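Local coordinates for proteasome assembly chaperone family protein (Pyrococcus furiosus DSM 3638, PDB 3WZ2), which probably acts as an archaeal proteasome-assembly chaperone or proteasome activator of the PAC2 family, working as an assembly of five subunits, at residues B[27-32]-B[231-236]; B[32-37]-B[220-225]; B[131-136]-B[162-167]; B[154-159]-B[176-181]. All blocks are in the same frame, centred on the assembly; numbering follows the deposited sequence.

Overall arrangement
The four contacts are spread over one PAC2-family chain, built on a mixed beta sheet with helices on both faces. Contacts 1 and 2 are adjacent, their centres about 11 Å apart; they share Val32, and together they lay the C-terminal helix 223-235 against the 27-32 loop and helix 32-43. The centres of contacts 3 and 4 are about 10 Å apart; both use helix 158-169, and they reach neighbouring strands of the sheet, contact 3 strand 130-134 and contact 4 strand 174-181. Along the chain contacts 3 and 4 interlock and are nested inside the long loops closed by contacts 1 and 2. Thr181 touches Val29 and Val32, linking the two pairs. Contacts 3 and 4 both reach a second subunit.

Contact 1: B[27-32]-B[231-236]; sequences PGVGLV and EARRKM
Arg233 reaches out from the C-terminal helix and sets the edge of its guanidinium group against the backbone of Gly28 and Val29. CG stands anti to the backbone N (chi1 167°), an extended start that carries the chain across to the 27-32 loop before it bends at chi3 (-58°). That bend turns the flat group so that Gly28 CA lies in its plane, 3.9 Å from Arg233 NH2. Val29 N is equally near Arg233 NH2 at 3.9 Å, but the pair is a packing contact without a hydrogen bond; the charge is answered instead by Glu230, which forms a salt bridge with NH1. Phe88 also touches the arginine. The helix is part of a predicted coiled coil in this PAC2-family protein, and here it lies beside the loop that joins strand 21-24 to helix 32-43. Leu31 occupies the N-cap position of that helix, and the turn before it is closed by Leu31 N bonding to Gly28 O at 2.9 Å. Glycine suits its place at Gly30, where phi is positive (68°) and a beta carbon would collide with Val32 CG2. Val29 CG2 comes no nearer than 4.5 Å to Arg233 NH1, and the valine also packs on Thr181. Nearby, Pro27 and Leu31 both rest on Met225 of the same helix as Arg233.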
loop_
_atom_site.group_PDB
_atom_site.type_symbol
_atom_site.label_atom_id
_atom_site.label_comp_id
_atom_site.label_asym_id
_atom_site.label_seq_id
_atom_site.Cartn_x
_atom_site.Cartn_y
_atom_site.Cartn_z
ATOM N N PRO B 27 24.211 5.487 5.472
ATOM C CA PRO B 27 24.229 6.506 4.431
ATOM C C PRO B 27 23.420 7.730 4.755
ATOM O O PRO B 27 22.341 7.641 5.317
ATOM C CB PRO B 27 23.613 5.792 3.214
ATOM C CG PRO B 27 23.819 4.331 3.486
ATOM C CD PRO B 27 23.718 4.189 4.967
ATOM N N GLY B 28 23.939 8.879 4.392
ATOM C CA GLY B 28 23.321 10.156 4.733
ATOM C C GLY B 28 24.108 11.227 3.978
ATOM O O GLY B 28 24.839 10.909 3.042
ATOM N N VAL B 29 23.987 12.477 4.405
ATOM C CA VAL B 29 24.503 13.618 3.637
ATOM C C VAL B 29 26.005 13.487 3.429
ATOM O O VAL B 29 26.742 13.192 4.360
ATOM C CB VAL B 29 24.357 14.961 4.445
ATOM C CG1 VAL B 29 24.703 16.164 3.566
ATOM C CG2 VAL B 29 22.974 15.156 5.061
ATOM N N GLY B 30 26.446 13.712 2.208
ATOM C CA GLY B 30 27.847 13.600 1.832
ATOM C C GLY B 30 28.422 12.217 1.862
ATOM O O GLY B 30 29.620 12.046 1.634
ATOM N N LEU B 31 27.609 11.230 2.222
ATOM C CA LEU B 31 28.099 9.919 2.654
ATOM C C LEU B 31 29.258 10.012 3.656
ATOM O O LEU B 31 30.119 9.150 3.725
ATOM C CB LEU B 31 28.490 9.098 1.457
ATOM C CG LEU B 31 27.360 8.720 0.516
ATOM C CD1 LEU B 31 27.924 8.075 -0.737
ATOM C CD2 LEU B 31 26.371 7.756 1.164
ATOM N N VAL B 32 29.216 11.019 4.501
ATOM C CA VAL B 32 30.287 11.276 5.444
ATOM C C VAL B 32 30.403 10.131 6.404
ATOM O O VAL B 32 31.487 9.580 6.619
ATOM C CB VAL B 32 30.081 12.609 6.175
ATOM C CG1 VAL B 32 31.117 12.857 7.238
ATOM C CG2 VAL B 32 30.100 13.763 5.178
ATOM N N GLU B 231 18.016 10.501 -4.925
ATOM C CA GLU B 231 16.750 10.133 -5.559
ATOM C C GLU B 231 15.770 9.531 -4.549
ATOM O O GLU B 231 14.633 10.009 -4.417
ATOM C CB GLU B 231 16.959 9.228 -6.784
ATOM C CG GLU B 231 17.076 10.058 -8.044
ATOM C CD GLU B 231 16.899 9.268 -9.322
ATOM O OE1 GLU B 231 15.741 9.113 -9.766
ATOM O OE2 GLU B 231 17.919 8.808 -9.876
ATOM N N ALA B 232 16.238 8.543 -3.793
ATOM C CA ALA B 232 15.427 7.926 -2.758
ATOM C C ALA B 232 14.958 8.926 -1.679
ATOM O O ALA B 232 13.851 8.808 -1.186
ATOM C CB ALA B 232 16.170 6.762 -2.120
ATOM N N ARG B 233 15.783 9.907 -1.331
ATOM C CA ARG B 233 15.412 10.903 -0.328
ATOM C C ARG B 233 14.224 11.772 -0.758
ATOM O O ARG B 233 13.360 12.075 0.071
ATOM C CB ARG B 233 16.600 11.799 0.010
ATOM C CG ARG B 233 16.297 13.061 0.809
ATOM C CD ARG B 233 17.594 13.701 1.248
ATOM N NE ARG B 233 18.410 12.783 2.051
ATOM C CZ ARG B 233 19.735 12.864 2.207
ATOM N NH1 ARG B 233 20.438 13.840 1.629
ATOM N NH2 ARG B 233 20.366 11.965 2.953
ATOM N N ARG B 234 14.219 12.156 -2.040
ATOM C CA ARG B 234 13.169 12.967 -2.690
ATOM C C ARG B 234 11.795 12.300 -2.736
ATOM O O ARG B 234 10.779 12.986 -2.696
ATOM C CB ARG B 234 13.554 13.273 -4.142
ATOM C CG ARG B 234 14.657 14.309 -4.286
ATOM C CD ARG B 234 15.109 14.508 -5.733
ATOM N NE ARG B 234 16.478 15.046 -5.769
ATOM C CZ ARG B 234 17.512 14.534 -6.453
ATOM N NH1 ARG B 234 17.401 13.440 -7.214
ATOM N NH2 ARG B 234 18.698 15.135 -6.366
ATOM N N LYS B 235 11.765 10.979 -2.881
ATOM C CA LYS B 235 10.516 10.227 -2.743
ATOM C C LYS B 235 9.956 10.257 -1.302
ATOM O O LYS B 235 8.739 10.289 -1.119
ATOM C CB LYS B 235 10.705 8.776 -3.193
ATOM C CG LYS B 235 11.142 8.596 -4.640
ATOM C CD LYS B 235 11.554 7.148 -4.876
ATOM C CE LYS B 235 11.594 6.791 -6.350
ATOM N NZ LYS B 235 12.179 5.434 -6.552
ATOM N N MET B 236 10.838 10.259 -0.296
ATOM C CA MET B 236 10.524 9.754 1.056
ATOM C C MET B 236 10.373 10.890 2.076
ATOM O O MET B 236 10.677 12.053 1.794
ATOM C CB MET B 236 11.613 8.772 1.524
ATOM C CG MET B 236 11.480 7.373 0.912
ATOM S SD MET B 236 12.998 6.367 0.822
ATOM C CE MET B 236 12.571 5.210 -0.485
#

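Contact 2: B[32-37]-B[220-225]; sequences VGHIAA and EQLRRM
Glu220 OE2 is gripped by two nitrogens of one guanidinium: Arg223 NH2 at 2.8 Å and Arg223 NE, both close to the guanidinium plane. This side-on salt bridge lies on the outer side of the 220-225 segment, while Leu222 and Met225 turn inward to helix 32-43. His34 meets them both. A chi1 of -179° swings the His34 ring out from helix 32-43 and turns one face to Met225, whose extended chain arrives from the opposite direction and puts CE 3.9 Å from the ring centroid, 18° off the normal. Met225 SD follows obliquely, 4.3 Å from the His34 centroid. Leu222 CD2 comes instead to the ring edge, 4.1 Å from His34 CD2, and presses tightly on Ile35 CG1 at 3.4 Å. A flexible, polarisable methionine suits the ring face, and the branched leucine fills the angle between ring and isoleucine. With an alanine in place of His34, the Met225 methyl would probably lose its aromatic platform and be set free to turn, leaving a gap beside Leu222. The C-terminal helices, part of a predicted coiled coil, thus dock on helix 32-43 through a CH-pi contact from helix 223-235 and aliphatic packing from its junction with helix 215-221.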
loop_
_atom_site.group_PDB
_atom_site.type_symbol
_atom_site.label_atom_id
_atom_site.label_comp_id
_atom_site.label_asym_id
_atom_site.label_seq_id
_atom_site.Cartn_x
_atom_site.Cartn_y
_atom_site.Cartn_z
ATOM N N VAL B 32 29.216 11.019 4.501
ATOM C CA VAL B 32 30.287 11.276 5.444
ATOM C C VAL B 32 30.403 10.131 6.404
ATOM O O VAL B 32 31.487 9.580 6.619
ATOM C CB VAL B 32 30.081 12.609 6.175
ATOM C CG1 VAL B 32 31.117 12.857 7.238
ATOM C CG2 VAL B 32 30.100 13.763 5.178
ATOM N N GLY B 33 29.302 9.784 7.035
ATOM C CA GLY B 33 29.335 8.710 8.034
ATOM C C GLY B 33 29.656 7.378 7.417
ATOM O O GLY B 33 30.379 6.567 8.020
ATOM N N HIS B 34 29.108 7.145 6.228
ATOM C CA HIS B 34 29.361 5.899 5.477
ATOM C C HIS B 34 30.826 5.688 5.129
ATOM O O HIS B 34 31.416 4.640 5.391
ATOM C CB HIS B 34 28.536 5.933 4.204
ATOM C CG HIS B 34 28.689 4.723 3.359
ATOM N ND1 HIS B 34 28.012 3.548 3.618
ATOM C CD2 HIS B 34 29.423 4.500 2.238
ATOM C CE1 HIS B 34 28.361 2.638 2.726
ATOM N NE2 HIS B 34 29.193 3.195 1.863
ATOM N N ILE B 35 31.464 6.732 4.604
ATOM C CA ILE B 35 32.904 6.646 4.335
ATOM C C ILE B 35 33.691 6.453 5.634
ATOM O O ILE B 35 34.586 5.612 5.735
ATOM C CB ILE B 35 33.354 7.926 3.584
ATOM C CG1 ILE B 35 32.705 7.947 2.200
ATOM C CG2 ILE B 35 34.850 7.951 3.442
ATOM C CD1 ILE B 35 32.652 9.307 1.539
ATOM N N ALA B 36 33.380 7.254 6.642
ATOM C CA ALA B 36 34.126 7.176 7.892
ATOM C C ALA B 36 34.043 5.772 8.499
ATOM O O ALA B 36 35.031 5.215 8.968
ATOM C CB ALA B 36 33.592 8.204 8.861
ATOM N N ALA B 37 32.849 5.207 8.524
ATOM C CA ALA B 37 32.645 3.943 9.231
ATOM C C ALA B 37 33.266 2.787 8.494
ATOM O O ALA B 37 33.828 1.888 9.132
ATOM C CB ALA B 37 31.159 3.689 9.452
ATOM N N GLU B 220 34.723 9.273 -6.837
ATOM C CA GLU B 220 34.281 8.698 -8.093
ATOM C C GLU B 220 33.510 7.408 -7.922
ATOM O O GLU B 220 32.425 7.279 -8.454
ATOM C CB GLU B 220 35.486 8.433 -8.984
ATOM C CG GLU B 220 35.156 7.948 -10.384
ATOM C CD GLU B 220 34.405 9.024 -11.136
ATOM O OE1 GLU B 220 35.018 10.082 -11.412
ATOM O OE2 GLU B 220 33.195 8.836 -11.391
ATOM N N GLN B 221 34.058 6.448 -7.195
ATOM C CA GLN B 221 33.342 5.183 -7.027
ATOM C C GLN B 221 31.998 5.321 -6.285
ATOM O O GLN B 221 31.167 4.433 -6.386
ATOM C CB GLN B 221 34.202 4.100 -6.382
ATOM C CG GLN B 221 34.686 4.450 -5.011
ATOM C CD GLN B 221 35.298 3.277 -4.271
ATOM O OE1 GLN B 221 34.597 2.340 -3.873
ATOM N NE2 GLN B 221 36.618 3.325 -4.072
ATOM N N LEU B 222 31.784 6.395 -5.527
ATOM C CA LEU B 222 30.570 6.499 -4.731
ATOM C C LEU B 222 29.597 7.462 -5.370
ATOM O O LEU B 222 28.520 7.684 -4.827
ATOM C CB LEU B 222 30.846 6.939 -3.269
ATOM C CG LEU B 222 31.067 6.042 -2.030
ATOM C CD1 LEU B 222 31.898 4.907 -2.523
ATOM C CD2 LEU B 222 31.614 6.501 -0.659
ATOM N N ARG B 223 29.948 8.027 -6.522
ATOM C CA ARG B 223 29.126 9.079 -7.114
ATOM C C ARG B 223 27.741 8.553 -7.530
ATOM O O ARG B 223 26.750 9.277 -7.412
ATOM C CB ARG B 223 29.847 9.765 -8.291
ATOM C CG ARG B 223 28.949 10.736 -9.081
ATOM C CD ARG B 223 29.607 11.361 -10.335
ATOM N NE ARG B 223 30.377 10.350 -11.072
ATOM C CZ ARG B 223 29.824 9.389 -11.824
ATOM N NH1 ARG B 223 28.498 9.293 -11.967
ATOM N NH2 ARG B 223 30.597 8.503 -12.447
ATOM N N ARG B 224 27.666 7.296 -7.962
ATOM C CA ARG B 224 26.372 6.690 -8.296
ATOM C C ARG B 224 25.533 6.456 -7.028
ATOM O O ARG B 224 24.392 6.898 -6.964
ATOM C CB ARG B 224 26.500 5.420 -9.179
ATOM C CG ARG B 224 26.286 4.095 -8.469
ATOM C CD ARG B 224 26.090 2.897 -9.380
ATOM N NE ARG B 224 25.063 2.029 -8.764
ATOM C CZ ARG B 224 24.534 0.949 -9.328
ATOM N NH1 ARG B 224 24.945 0.548 -10.527
ATOM N NH2 ARG B 224 23.599 0.264 -8.683
ATOM N N MET B 225 26.109 5.787 -6.032
ATOM C CA MET B 225 25.487 5.624 -4.709
ATOM C C MET B 225 24.941 6.928 -4.148
ATOM O O MET B 225 23.833 6.970 -3.627
ATOM C CB MET B 225 26.473 5.035 -3.713
ATOM C CG MET B 225 25.789 4.473 -2.491
ATOM S SD MET B 225 26.932 4.165 -1.146
ATOM C CE MET B 225 25.802 3.736 0.166
#

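Contact 3: B[131-136]-B[162-167]; sequences WGIGGS and KLLWEA
The peptide group joining Gly134 to Gly135 carries a methyl of Leu164 on one face: Leu164 CD1 stands almost directly above Gly135 N, 3.8 Å away, and lies 4.0 Å from Gly134 C. Trp165 leaves the helix on the side away from the strand, and its indole meets Tyr51 of the second subunit edge-to-face and Arg169 in a cation-pi contact. This is helix-on-sheet packing in an alpha/beta fold, helix 158-169 lying against strands 130-134 and 174-181 of the mixed sheet. The lack of a side chain at Gly135 probably helps the helix come close, since a beta carbon there would point to the vicinity of Leu164 O; the CA atoms of Gly135 and Leu164 are 5.9 Å apart. The backbone of Gly135 is tied to that of Ser174, whose hydroxyl also bonds the carbonyl oxygen of Leu164, so sheet and helix are pinned at the same place. Just beyond, Ser136 takes the N-cap position of helix 137-145, a natural place for a short hydroxyl. Leucine is well matched to its site in the helix, since with CG anti to the backbone N (chi1 173°) its two methyls divide the work: CD1 covers the glycine peptide and CD2 goes to Ile133. Val176 supports both Leu164 and Ile133 from the neighbouring strand, and Pro68 of the second subunit also packs on Leu164. The isoleucine and leucine side chains cross at about a right angle, with Ile133 CG2, set between its own backbone N and carbonyl carbon, 3.9 Å from Leu164 CD2.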
loop_
_atom_site.group_PDB
_atom_site.type_symbol
_atom_site.label_atom_id
_atom_site.label_comp_id
_atom_site.label_asym_id
_atom_site.label_seq_id
_atom_site.Cartn_x
_atom_site.Cartn_y
_atom_site.Cartn_z
ATOM N N TRP B 131 31.152 19.367 14.059
ATOM C CA TRP B 131 30.339 19.704 15.217
ATOM C C TRP B 131 29.979 18.450 15.971
ATOM O O TRP B 131 30.104 17.356 15.475
ATOM C CB TRP B 131 29.053 20.425 14.782
ATOM C CG TRP B 131 29.246 21.719 14.074
ATOM C CD1 TRP B 131 29.626 21.885 12.789
ATOM C CD2 TRP B 131 29.011 23.041 14.591
ATOM N NE1 TRP B 131 29.645 23.223 12.459
ATOM C CE2 TRP B 131 29.267 23.954 13.546
ATOM C CE3 TRP B 131 28.561 23.532 15.812
ATOM C CZ2 TRP B 131 29.136 25.341 13.705
ATOM C CZ3 TRP B 131 28.422 24.920 15.976
ATOM C CH2 TRP B 131 28.719 25.806 14.935
ATOM N N GLY B 132 29.453 18.629 17.168
ATOM C CA GLY B 132 29.047 17.538 18.002
ATOM C C GLY B 132 27.725 17.854 18.679
ATOM O O GLY B 132 27.374 19.038 18.870
ATOM N N ILE B 133 26.993 16.804 19.057
ATOM C CA ILE B 133 25.832 16.973 19.912
ATOM C C ILE B 133 25.689 15.708 20.740
ATOM O O ILE B 133 25.972 14.610 20.285
ATOM C CB ILE B 133 24.558 17.284 19.075
ATOM C CG1 ILE B 133 23.316 17.473 19.950
ATOM C CG2 ILE B 133 24.291 16.183 18.085
ATOM C CD1 ILE B 133 23.343 18.707 20.840
ATOM N N GLY B 134 25.268 15.886 21.973
ATOM C CA GLY B 134 25.173 14.817 22.928
ATOM C C GLY B 134 23.727 14.619 23.299
ATOM O O GLY B 134 22.920 15.542 23.200
ATOM N N GLY B 135 23.409 13.419 23.754
ATOM C CA GLY B 135 22.043 13.087 24.130
ATOM C C GLY B 135 21.584 13.723 25.422
ATOM O O GLY B 135 20.398 13.799 25.671
ATOM N N SER B 136 22.518 14.124 26.263
ATOM C CA SER B 136 22.212 14.951 27.426
ATOM C C SER B 136 23.344 15.946 27.631
ATOM O O SER B 136 24.388 15.884 26.947
ATOM C CB SER B 136 22.090 14.073 28.695
ATOM O OG SER B 136 23.401 13.724 29.182
ATOM N N LYS B 162 17.711 9.605 14.862
ATOM C CA LYS B 162 16.823 8.738 15.619
ATOM C C LYS B 162 17.557 8.081 16.755
ATOM O O LYS B 162 17.073 8.044 17.857
ATOM C CB LYS B 162 16.178 7.655 14.729
ATOM C CG LYS B 162 15.014 6.922 15.414
ATOM C CD LYS B 162 13.822 7.866 15.564
ATOM C CE LYS B 162 12.759 7.401 16.528
ATOM N NZ LYS B 162 12.007 6.256 15.990
ATOM N N LEU B 163 18.745 7.580 16.468
ATOM C CA LEU B 163 19.554 6.933 17.495
ATOM C C LEU B 163 19.942 7.879 18.586
ATOM O O LEU B 163 19.897 7.543 19.761
ATOM C CB LEU B 163 20.847 6.402 16.907
ATOM C CG LEU B 163 21.363 5.014 17.087
ATOM C CD1 LEU B 163 20.218 4.085 17.355
ATOM C CD2 LEU B 163 22.275 4.580 15.937
ATOM N N LEU B 164 20.377 9.067 18.208
ATOM C CA LEU B 164 20.719 10.070 19.217
ATOM C C LEU B 164 19.594 10.144 20.251
ATOM O O LEU B 164 19.830 10.052 21.454
ATOM C CB LEU B 164 20.919 11.428 18.560
ATOM C CG LEU B 164 21.123 12.636 19.457
ATOM C CD1 LEU B 164 22.388 12.463 20.267
ATOM C CD2 LEU B 164 21.163 13.902 18.628
ATOM N N TRP B 165 18.365 10.291 19.763
ATOM C CA TRP B 165 17.208 10.530 20.629
ATOM C C TRP B 165 16.870 9.219 21.387
ATOM O O TRP B 165 16.754 9.225 22.623
ATOM C CB TRP B 165 16.011 11.047 19.821
ATOM C CG TRP B 165 14.705 11.102 20.645
ATOM C CD1 TRP B 165 13.641 10.260 20.548
ATOM C CD2 TRP B 165 14.387 12.033 21.665
ATOM N NE1 TRP B 165 12.684 10.606 21.449
ATOM C CE2 TRP B 165 13.119 11.689 22.165
ATOM C CE3 TRP B 165 15.047 13.122 22.205
ATOM C CZ2 TRP B 165 12.484 12.419 23.169
ATOM C CZ3 TRP B 165 14.421 13.860 23.219
ATOM C CH2 TRP B 165 13.160 13.495 23.705
ATOM N N GLU B 166 16.726 8.118 20.653
ATOM C CA GLU B 166 16.222 6.884 21.266
ATOM C C GLU B 166 17.203 6.269 22.241
ATOM O O GLU B 166 16.812 5.828 23.330
ATOM C CB GLU B 166 15.813 5.857 20.230
ATOM C CG GLU B 166 14.530 6.228 19.465
ATOM C CD GLU B 166 13.275 6.301 20.348
ATOM O OE1 GLU B 166 13.183 5.473 21.282
ATOM O OE2 GLU B 166 12.402 7.223 20.149
ATOM N N ALA B 167 18.478 6.328 21.902
ATOM C CA ALA B 167 19.495 5.872 22.823
ATOM C C ALA B 167 19.530 6.685 24.111
ATOM O O ALA B 167 19.630 6.141 25.213
ATOM C CB ALA B 167 20.842 5.860 22.146
#

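Contact 4: B[154-159]-B[176-181]; sequences GSITGM and VLLGET
Ile156 and Leu178 reach toward each other tip to tip, one from the short strand 154-157 and the other from the sheet strand 174-181. The isoleucine leads with its longer branch: CG1 is anti to the carbonyl carbon (chi1 -53°) and chi2 is extended, which drives CD1 outward until it is 4.1 Å from Leu178 CD2. The leucine answers with both methyls, its CD1 standing 4.2 Å from Ile156 CD1, so that the fork of Leu178 straddles the end of the isoleucine. Val176 completes the seat from two residues earlier on the same face of the strand, with CG1 at 4.3 Å from Ile156 CD1. These are loose, purely apolar contacts, and the backbones stay well apart: the closest CA atoms, of Ile156 and Val176, are separated by 9.0 Å. A long, beta-branched isoleucine suits this place because it favours the extended backbone and still spans the gap. Ile133 joins the cluster from the adjoining strand, its CG2 packing on Ile156 CD1. At Gly154 and Gly158 the backbone angles would jam a beta carbon against the preceding carbonyl oxygen, which by itself calls for glycine at the first residue of the strand and just after its last. Ile156 also packs on Ile63 of the second subunit. Strand 154-157 forms an antiparallel beta ladder with a strand of that chain, and Ile156 ties this intersubunit ladder, through apolar packing, to strand 174-181 in the mixed sheet of the alpha/beta fold.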
loop_
_atom_site.group_PDB
_atom_site.type_symbol
_atom_site.label_atom_id
_atom_site.label_comp_id
_atom_site.label_asym_id
_atom_site.label_seq_id
_atom_site.Cartn_x
_atom_site.Cartn_y
_atom_site.Cartn_z
ATOM N N GLY B 154 19.494 22.996 14.777
ATOM C CA GLY B 154 19.433 22.449 13.436
ATOM C C GLY B 154 18.652 21.142 13.476
ATOM O O GLY B 154 18.028 20.824 14.465
ATOM N N SER B 155 18.737 20.356 12.420
ATOM C CA SER B 155 18.110 19.075 12.422
ATOM C C SER B 155 19.023 17.999 11.928
ATOM O O SER B 155 19.905 18.255 11.114
ATOM C CB SER B 155 16.863 19.103 11.609
ATOM O OG SER B 155 17.156 19.410 10.312
ATOM N N ILE B 156 18.852 16.807 12.491
ATOM C CA ILE B 156 19.602 15.623 12.095
ATOM C C ILE B 156 18.609 14.539 11.697
ATOM O O ILE B 156 17.921 13.974 12.561
ATOM C CB ILE B 156 20.495 15.115 13.223
ATOM C CG1 ILE B 156 21.384 16.246 13.764
ATOM C CG2 ILE B 156 21.357 13.980 12.721
ATOM C CD1 ILE B 156 22.238 15.837 14.960
ATOM N N THR B 157 18.502 14.281 10.394
ATOM C CA THR B 157 17.515 13.331 9.847
ATOM C C THR B 157 18.147 11.958 9.657
ATOM O O THR B 157 19.368 11.800 9.711
ATOM C CB THR B 157 17.003 13.761 8.471
ATOM O OG1 THR B 157 18.139 13.932 7.601
ATOM C CG2 THR B 157 16.245 15.081 8.582
ATOM N N GLY B 158 17.302 10.942 9.584
ATOM C CA GLY B 158 17.783 9.603 9.372
ATOM C C GLY B 158 18.182 8.885 10.641
ATOM O O GLY B 158 17.858 9.312 11.775
ATOM N N MET B 159 18.908 7.792 10.440
ATOM C CA MET B 159 19.307 6.920 11.532
ATOM C C MET B 159 20.002 7.704 12.638
ATOM O O MET B 159 19.759 7.457 13.827
ATOM C CB MET B 159 20.193 5.769 11.001
ATOM C CG MET B 159 20.736 4.828 12.066
ATOM S SD MET B 159 19.470 3.922 12.942
ATOM C CE MET B 159 19.050 2.634 11.774
ATOM N N VAL B 176 26.342 12.474 18.412
ATOM C CA VAL B 176 26.567 12.550 16.979
ATOM C C VAL B 176 27.758 13.494 16.689
ATOM O O VAL B 176 27.838 14.577 17.233
ATOM C CB VAL B 176 25.316 13.053 16.248
ATOM C CG1 VAL B 176 25.484 12.965 14.736
ATOM C CG2 VAL B 176 24.067 12.270 16.676
ATOM N N LEU B 177 28.660 13.050 15.828
ATOM C CA LEU B 177 29.694 13.910 15.259
ATOM C C LEU B 177 29.280 14.266 13.840
ATOM O O LEU B 177 28.942 13.360 13.061
ATOM C CB LEU B 177 31.015 13.172 15.238
ATOM C CG LEU B 177 31.525 12.675 16.587
ATOM C CD1 LEU B 177 32.796 11.876 16.399
ATOM C CD2 LEU B 177 31.786 13.853 17.491
ATOM N N LEU B 178 29.251 15.572 13.536
ATOM C CA LEU B 178 28.812 16.045 12.249
ATOM C C LEU B 178 29.912 16.762 11.490
ATOM O O LEU B 178 30.347 17.847 11.882
ATOM C CB LEU B 178 27.643 16.992 12.413
ATOM C CG LEU B 178 26.424 16.363 13.064
ATOM C CD1 LEU B 178 26.246 16.910 14.455
ATOM C CD2 LEU B 178 25.207 16.651 12.266
ATOM N N GLY B 179 30.334 16.159 10.391
ATOM C CA GLY B 179 31.292 16.797 9.496
ATOM C C GLY B 179 30.573 17.715 8.563
ATOM O O GLY B 179 29.755 17.263 7.750
ATOM N N GLU B 180 30.859 18.993 8.675
ATOM C CA GLU B 180 30.470 19.953 7.640
ATOM C C GLU B 180 30.929 19.504 6.277
ATOM O O GLU B 180 32.032 18.949 6.095
ATOM C CB GLU B 180 31.041 21.347 7.898
ATOM C CG GLU B 180 30.475 22.038 9.116
ATOM C CD GLU B 180 31.034 23.450 9.303
ATOM O OE1 GLU B 180 32.104 23.734 8.708
ATOM O OE2 GLU B 180 30.416 24.275 10.015
ATOM N N THR B 181 30.049 19.686 5.309
ATOM C CA THR B 181 30.306 19.240 3.933
ATOM C C THR B 181 29.433 20.077 2.995
ATOM O O THR B 181 28.508 20.793 3.439
ATOM C CB THR B 181 30.058 17.718 3.784
ATOM O OG1 THR B 181 30.465 17.272 2.475
ATOM C CG2 THR B 181 28.597 17.353 4.002
#